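Local coordinates for 361aa long hypothetical D-aminopeptidase (Pyrococcus horikoshii, PDB 2DRH), which is of unproven function but probably acts as an aminopeptidase of the S58 (DmpA-like) type, at residues Ile10-Pro15 and Leu311-Ala316; Ile92-Ile97 and Asp113-Glu118. All coordinates share one frame; numbering follows the deposited sequence.

Contact 1. Residues Ile10-Pro15 and Leu311-Ala316; sequences IGVFKP and LFKATA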
loop_
_atom_site.group_PDB
_atom_site.type_symbol
_atom_site.label_atom_id
_atom_site.label_comp_id
_atom_site.label_asym_id
_atom_site.label_seq_id
_atom_site.Cartn_x
_atom_site.Cartn_y
_atom_site.Cartn_z
ATOM N N ILE A 10 -4.354 19.436 26.754
ATOM C CA ILE A 10 -4.522 18.824 25.444
ATOM C C ILE A 10 -5.028 17.407 25.649
ATOM O O ILE A 10 -4.388 16.604 26.324
ATOM C CB ILE A 10 -3.192 18.791 24.655
ATOM C CG1 ILE A 10 -2.817 20.212 24.229
ATOM C CG2 ILE A 10 -3.323 17.889 23.434
ATOM C CD1 ILE A 10 -1.489 20.309 23.529
ATOM N N GLY A 11 -6.189 17.113 25.073
ATOM C CA GLY A 11 -6.769 15.792 25.210
ATOM C C GLY A 11 -7.532 15.622 26.511
ATOM O O GLY A 11 -7.718 16.585 27.260
ATOM N N VAL A 12 -7.965 14.395 26.783
ATOM C CA VAL A 12 -8.726 14.096 27.988
ATOM C C VAL A 12 -8.079 12.998 28.825
ATOM O O VAL A 12 -8.525 12.708 29.936
ATOM C CB VAL A 12 -10.158 13.650 27.635
ATOM C CG1 VAL A 12 -10.855 14.730 26.822
ATOM C CG2 VAL A 12 -10.115 12.346 26.854
ATOM N N PHE A 13 -7.039 12.370 28.291
ATOM C CA PHE A 13 -6.359 11.314 29.031
ATOM C C PHE A 13 -5.260 11.926 29.877
ATOM O O PHE A 13 -4.702 12.964 29.525
ATOM C CB PHE A 13 -5.766 10.278 28.077
ATOM C CG PHE A 13 -6.794 9.422 27.394
ATOM C CD1 PHE A 13 -7.629 8.596 28.135
ATOM C CD2 PHE A 13 -6.928 9.441 26.012
ATOM C CE1 PHE A 13 -8.589 7.798 27.505
ATOM C CE2 PHE A 13 -7.880 8.650 25.375
ATOM C CZ PHE A 13 -8.713 7.827 26.122
ATOM N N LYS A 14 -4.957 11.291 31.001
ATOM C CA LYS A 14 -3.916 11.797 31.874
ATOM C C LYS A 14 -2.560 11.329 31.374
ATOM O O LYS A 14 -2.427 10.230 30.839
ATOM C CB LYS A 14 -4.135 11.313 33.313
ATOM C CG LYS A 14 -4.132 9.806 33.481
ATOM C CD LYS A 14 -4.280 9.422 34.956
ATOM C CE LYS A 14 -4.187 7.909 35.163
ATOM N NZ LYS A 14 -5.301 7.162 34.503
ATOM N N PRO A 15 -1.533 12.169 31.526
ATOM C CA PRO A 15 -0.190 11.803 31.080
ATOM C C PRO A 15 0.474 10.822 32.045
ATOM O O PRO A 15 -0.045 10.559 33.137
ATOM C CB PRO A 15 0.527 13.144 31.034
ATOM C CG PRO A 15 -0.102 13.881 32.177
ATOM C CD PRO A 15 -1.571 13.565 31.998
ATOM N N LEU A 311 -6.688 3.853 22.506
ATOM C CA LEU A 311 -5.276 3.950 22.150
ATOM C C LEU A 311 -5.099 4.866 20.921
ATOM O O LEU A 311 -4.094 5.567 20.803
ATOM C CB LEU A 311 -4.692 2.556 21.878
ATOM C CG LEU A 311 -4.689 1.568 23.063
ATOM C CD1 LEU A 311 -4.384 0.171 22.569
ATOM C CD2 LEU A 311 -3.663 1.987 24.103
ATOM N N PHE A 312 -6.070 4.859 20.011
ATOM C CA PHE A 312 -5.991 5.728 18.832
ATOM C C PHE A 312 -6.060 7.187 19.286
ATOM O O PHE A 312 -5.312 8.038 18.805
ATOM C CB PHE A 312 -7.152 5.465 17.866
ATOM C CG PHE A 312 -7.065 4.156 17.125
ATOM C CD1 PHE A 312 -5.936 3.351 17.209
ATOM C CD2 PHE A 312 -8.121 3.744 16.313
ATOM C CE1 PHE A 312 -5.859 2.155 16.494
ATOM C CE2 PHE A 312 -8.053 2.556 15.598
ATOM C CZ PHE A 312 -6.921 1.761 15.688
ATOM N N LYS A 313 -6.966 7.473 20.217
ATOM C CA LYS A 313 -7.113 8.834 20.724
ATOM C C LYS A 313 -5.881 9.264 21.517
ATOM O O LYS A 313 -5.362 10.366 21.319
ATOM C CB LYS A 313 -8.363 8.947 21.603
ATOM C CG LYS A 313 -8.408 10.220 22.442
ATOM C CD LYS A 313 -9.712 10.356 23.199
ATOM C CE LYS A 313 -10.858 10.617 22.244
ATOM N NZ LYS A 313 -10.583 11.832 21.438
ATOM N N ALA A 314 -5.420 8.390 22.409
ATOM C CA ALA A 314 -4.247 8.664 23.235
ATOM C C ALA A 314 -3.028 8.952 22.354
ATOM O O ALA A 314 -2.188 9.774 22.694
ATOM C CB ALA A 314 -3.961 7.465 24.160
ATOM N N THR A 315 -2.935 8.255 21.230
ATOM C CA THR A 315 -1.828 8.449 20.301
ATOM C C THR A 315 -1.882 9.869 19.747
ATOM O O THR A 315 -0.898 10.604 19.809
ATOM C CB THR A 315 -1.907 7.447 19.124
ATOM O OG1 THR A 315 -1.792 6.113 19.629
ATOM C CG2 THR A 315 -0.781 7.708 18.106
ATOM N N ALA A 316 -3.036 10.248 19.206
ATOM C CA ALA A 316 -3.214 11.583 18.651
ATOM C C ALA A 316 -2.896 12.624 19.717
ATOM O O ALA A 316 -2.262 13.642 19.436
ATOM C CB ALA A 316 -4.654 11.761 18.149
#
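The ring of Phe13 crosses the aliphatic part of Lys313 at a slant, and this pair carries most of the contact between the loop 10-15 and helix 309-328. One ring carbon does most of the touching: CE2 of Phe13 comes to 3.3 Å from Lys313 CD and 3.4 Å from Lys313 CG. Lower down the same side chain, Lys313 CB meets the ring at its edge, in the ring plane, 3.8 Å from Phe13 CE2, whereas CD approaches obliquely. With CG anti to the backbone N (chi1 166°), the lysine first runs out straight past the ring; bends at chi3 and chi4 then turn its end aside, so that methylenes and not the ammonium group face Phe13. The neighbouring ring carbon, Phe13 CD2, rests on the helix itself, 3.9 Å from Ala314 CA and 4.0 Å from Ala314 CB. Here the ring sits close to the helix backbone, with the CA atoms of Phe13 and Ala314 6.7 Å apart. Val12 adds a marginal touch, its side chain crossing Lys313 at about a right angle, with CG2 4.2 Å from CD of the lysine. One turn further along the helix, Glu317 receives the backbone N-H groups of Val12 and Phe13 on its two carboxylate oxygens, which would hold the loop backbone against the helix beside the ring. Beyond the ring, Lys313 reaches a second subunit, where it makes a cation-pi contact with Tyr272 and a long, weak ion pair with Asp214. The lysine thus divides its chemistry: its alkyl chain gives the N-terminal loop an apolar surface, while its charge is turned to partners on the second subunit.

Contact 2. Residues Ile92-Ile97 and Asp113-Glu118; sequences IETPII and DYILEE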
loop_
_atom_site.group_PDB
_atom_site.type_symbol
_atom_site.label_atom_id
_atom_site.label_comp_id
_atom_site.label_asym_id
_atom_site.label_seq_id
_atom_site.Cartn_x
_atom_site.Cartn_y
_atom_site.Cartn_z
ATOM N N ILE A 92 10.876 -4.545 14.606
ATOM C CA ILE A 92 11.988 -3.601 14.711
ATOM C C ILE A 92 13.068 -4.387 15.450
ATOM O O ILE A 92 12.797 -4.973 16.503
ATOM C CB ILE A 92 11.598 -2.336 15.508
ATOM C CG1 ILE A 92 10.772 -1.401 14.615
ATOM C CG2 ILE A 92 12.847 -1.624 16.009
ATOM C CD1 ILE A 92 10.385 -0.094 15.272
ATOM N N GLU A 93 14.280 -4.411 14.896
ATOM C CA GLU A 93 15.369 -5.196 15.474
ATOM C C GLU A 93 16.638 -4.415 15.742
ATOM O O GLU A 93 17.722 -4.994 15.870
ATOM C CB GLU A 93 15.698 -6.368 14.545
ATOM C CG GLU A 93 15.929 -5.956 13.094
ATOM C CD GLU A 93 16.247 -7.132 12.184
ATOM O OE1 GLU A 93 15.556 -8.175 12.280
ATOM O OE2 GLU A 93 17.178 -7.004 11.361
ATOM N N THR A 94 16.500 -3.099 15.829
ATOM C CA THR A 94 17.635 -2.240 16.065
ATOM C C THR A 94 17.152 -1.007 16.787
ATOM O O THR A 94 15.955 -0.717 16.794
ATOM C CB THR A 94 18.260 -1.757 14.733
ATOM O OG1 THR A 94 17.341 -0.868 14.076
ATOM C CG2 THR A 94 18.567 -2.947 13.805
ATOM N N PRO A 95 18.067 -0.284 17.447
ATOM C CA PRO A 95 17.579 0.920 18.113
ATOM C C PRO A 95 17.174 1.870 16.980
ATOM O O PRO A 95 17.645 1.726 15.847
ATOM C CB PRO A 95 18.796 1.410 18.906
ATOM C CG PRO A 95 19.957 0.813 18.204
ATOM C CD PRO A 95 19.468 -0.559 17.801
ATOM N N ILE A 96 16.295 2.819 17.284
ATOM C CA ILE A 96 15.807 3.764 16.289
ATOM C C ILE A 96 16.658 5.019 16.310
ATOM O O ILE A 96 16.824 5.646 17.346
ATOM C CB ILE A 96 14.347 4.126 16.571
ATOM C CG1 ILE A 96 13.545 2.842 16.793
ATOM C CG2 ILE A 96 13.777 4.938 15.403
ATOM C CD1 ILE A 96 12.114 3.074 17.229
ATOM N N ILE A 97 17.182 5.382 15.148
ATOM C CA ILE A 97 18.063 6.529 15.027
ATOM C C ILE A 97 17.476 7.645 14.185
ATOM O O ILE A 97 16.891 7.412 13.122
ATOM C CB ILE A 97 19.426 6.103 14.407
ATOM C CG1 ILE A 97 20.039 4.959 15.223
ATOM C CG2 ILE A 97 20.382 7.292 14.360
ATOM C CD1 ILE A 97 20.445 5.363 16.631
ATOM N N ASP A 113 27.889 -0.324 13.466
ATOM C CA ASP A 113 29.049 -0.489 14.334
ATOM C C ASP A 113 28.576 -1.087 15.658
ATOM O O ASP A 113 29.152 -2.054 16.163
ATOM C CB ASP A 113 29.730 0.853 14.621
ATOM C CG ASP A 113 30.541 1.377 13.447
ATOM O OD1 ASP A 113 30.887 0.586 12.543
ATOM O OD2 ASP A 113 30.847 2.588 13.448
ATOM N N TYR A 114 27.525 -0.494 16.213
ATOM C CA TYR A 114 26.961 -0.946 17.477
ATOM C C TYR A 114 26.408 -2.365 17.364
ATOM O O TYR A 114 26.774 -3.247 18.138
ATOM C CB TYR A 114 25.847 0.013 17.926
ATOM C CG TYR A 114 25.133 -0.414 19.199
ATOM C CD1 TYR A 114 25.756 -0.310 20.447
ATOM C CD2 TYR A 114 23.844 -0.948 19.150
ATOM C CE1 TYR A 114 25.114 -0.731 21.615
ATOM C CE2 TYR A 114 23.192 -1.374 20.313
ATOM C CZ TYR A 114 23.832 -1.260 21.540
ATOM O OH TYR A 114 23.186 -1.676 22.681
ATOM N N ILE A 115 25.529 -2.571 16.388
ATOM C CA ILE A 115 24.887 -3.861 16.162
ATOM C C ILE A 115 25.824 -5.043 15.940
ATOM O O ILE A 115 25.625 -6.112 16.529
ATOM C CB ILE A 115 23.900 -3.778 14.968
ATOM C CG1 ILE A 115 22.753 -2.824 15.321
ATOM C CG2 ILE A 115 23.354 -5.165 14.629
ATOM C CD1 ILE A 115 21.868 -2.460 14.142
ATOM N N LEU A 116 26.834 -4.868 15.093
ATOM C CA LEU A 116 27.760 -5.965 14.826
ATOM C C LEU A 116 28.591 -6.285 16.065
ATOM O O LEU A 116 29.015 -7.422 16.259
ATOM C CB LEU A 116 28.671 -5.632 13.640
ATOM C CG LEU A 116 27.942 -5.408 12.308
ATOM C CD1 LEU A 116 28.946 -5.062 11.224
ATOM C CD2 LEU A 116 27.163 -6.652 11.932
ATOM N N GLU A 117 28.814 -5.275 16.899
ATOM C CA GLU A 117 29.565 -5.462 18.130
ATOM C C GLU A 117 28.772 -6.352 19.074
ATOM O O GLU A 117 29.322 -7.254 19.700
ATOM C CB GLU A 117 29.825 -4.116 18.814
ATOM C CG GLU A 117 31.062 -3.402 18.330
ATOM C CD GLU A 117 32.317 -4.223 18.545
ATOM O OE1 GLU A 117 32.553 -4.661 19.695
ATOM O OE2 GLU A 117 33.066 -4.428 17.563
ATOM N N GLU A 118 27.470 -6.094 19.152
ATOM C CA GLU A 118 26.571 -6.836 20.029
ATOM C C GLU A 118 26.112 -8.179 19.477
ATOM O O GLU A 118 25.514 -8.971 20.200
ATOM C CB GLU A 118 25.343 -5.980 20.340
ATOM C CG GLU A 118 25.662 -4.654 21.016
ATOM C CD GLU A 118 26.212 -4.835 22.418
ATOM O OE1 GLU A 118 27.312 -5.405 22.565
ATOM O OE2 GLU A 118 25.538 -4.412 23.378
#
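Ile115 pushes the end of its side chain against Thr94, and the methyl pair CD1 of Ile115 and CG2 of Thr94 meets at 3.4 Å, tighter than an ordinary van der Waals contact. The same CD1 lies 3.7 Å from Thr94 CB, so a single methyl group of the isoleucine makes the whole of this touch while the two side chains cross at a slant. Chi1 of 68° sets Thr94 OG1 between the backbone N and the carbonyl carbon and leaves CG2 anti to that carbon, facing the isoleucine; the hydroxyl is employed in a hydrogen bond with the backbone N of Leu132. Ile122 packs on Ile115 and Val129 on Thr94. The contact lies within a beta-alpha-beta unit: the loop leading into strand 96-100 packs against the C-terminal part of helix 104-118, before the chain goes on to the parallel strand 132-136. Toward Tyr114 the packing is slacker. Its ring is met obliquely by Pro95, with 4.4 Å between CG of the proline and CD2 of the tyrosine, and Ile158 of helix 151-160 touches both residues. One face of the ring carries Glu118 CG, 3.9 Å above its plane and offset toward the rim. Tyr114 is partly exposed and Glu118 exposed, whereas Thr94, Pro95 and Ile115 are buried. Asp113, which takes no part in the packing against Thr94 and Pro95, forms salt bridges through OD1 with Arg151 and with Arg147 of a third subunit.

The two contacts lie on either side of the chain's middle, about 31 Å apart between their centres, and share no helix or strand. The residues of contact 2 fall between the two segments of contact 1 in the sequence. Contact 1 is partly buried and brings the N-terminal region onto a helix late in the sequence; contact 2 is buried and local, joining successive elements of one crossover unit. Both rest on carbon-to-carbon packing, but contact 1 uses an aromatic ring against the alkyl part of a charged residue, contact 2 mostly aliphatic groups. Each helix also faces another copy of the protein, the second subunit at contact 1 and the third at contact 2.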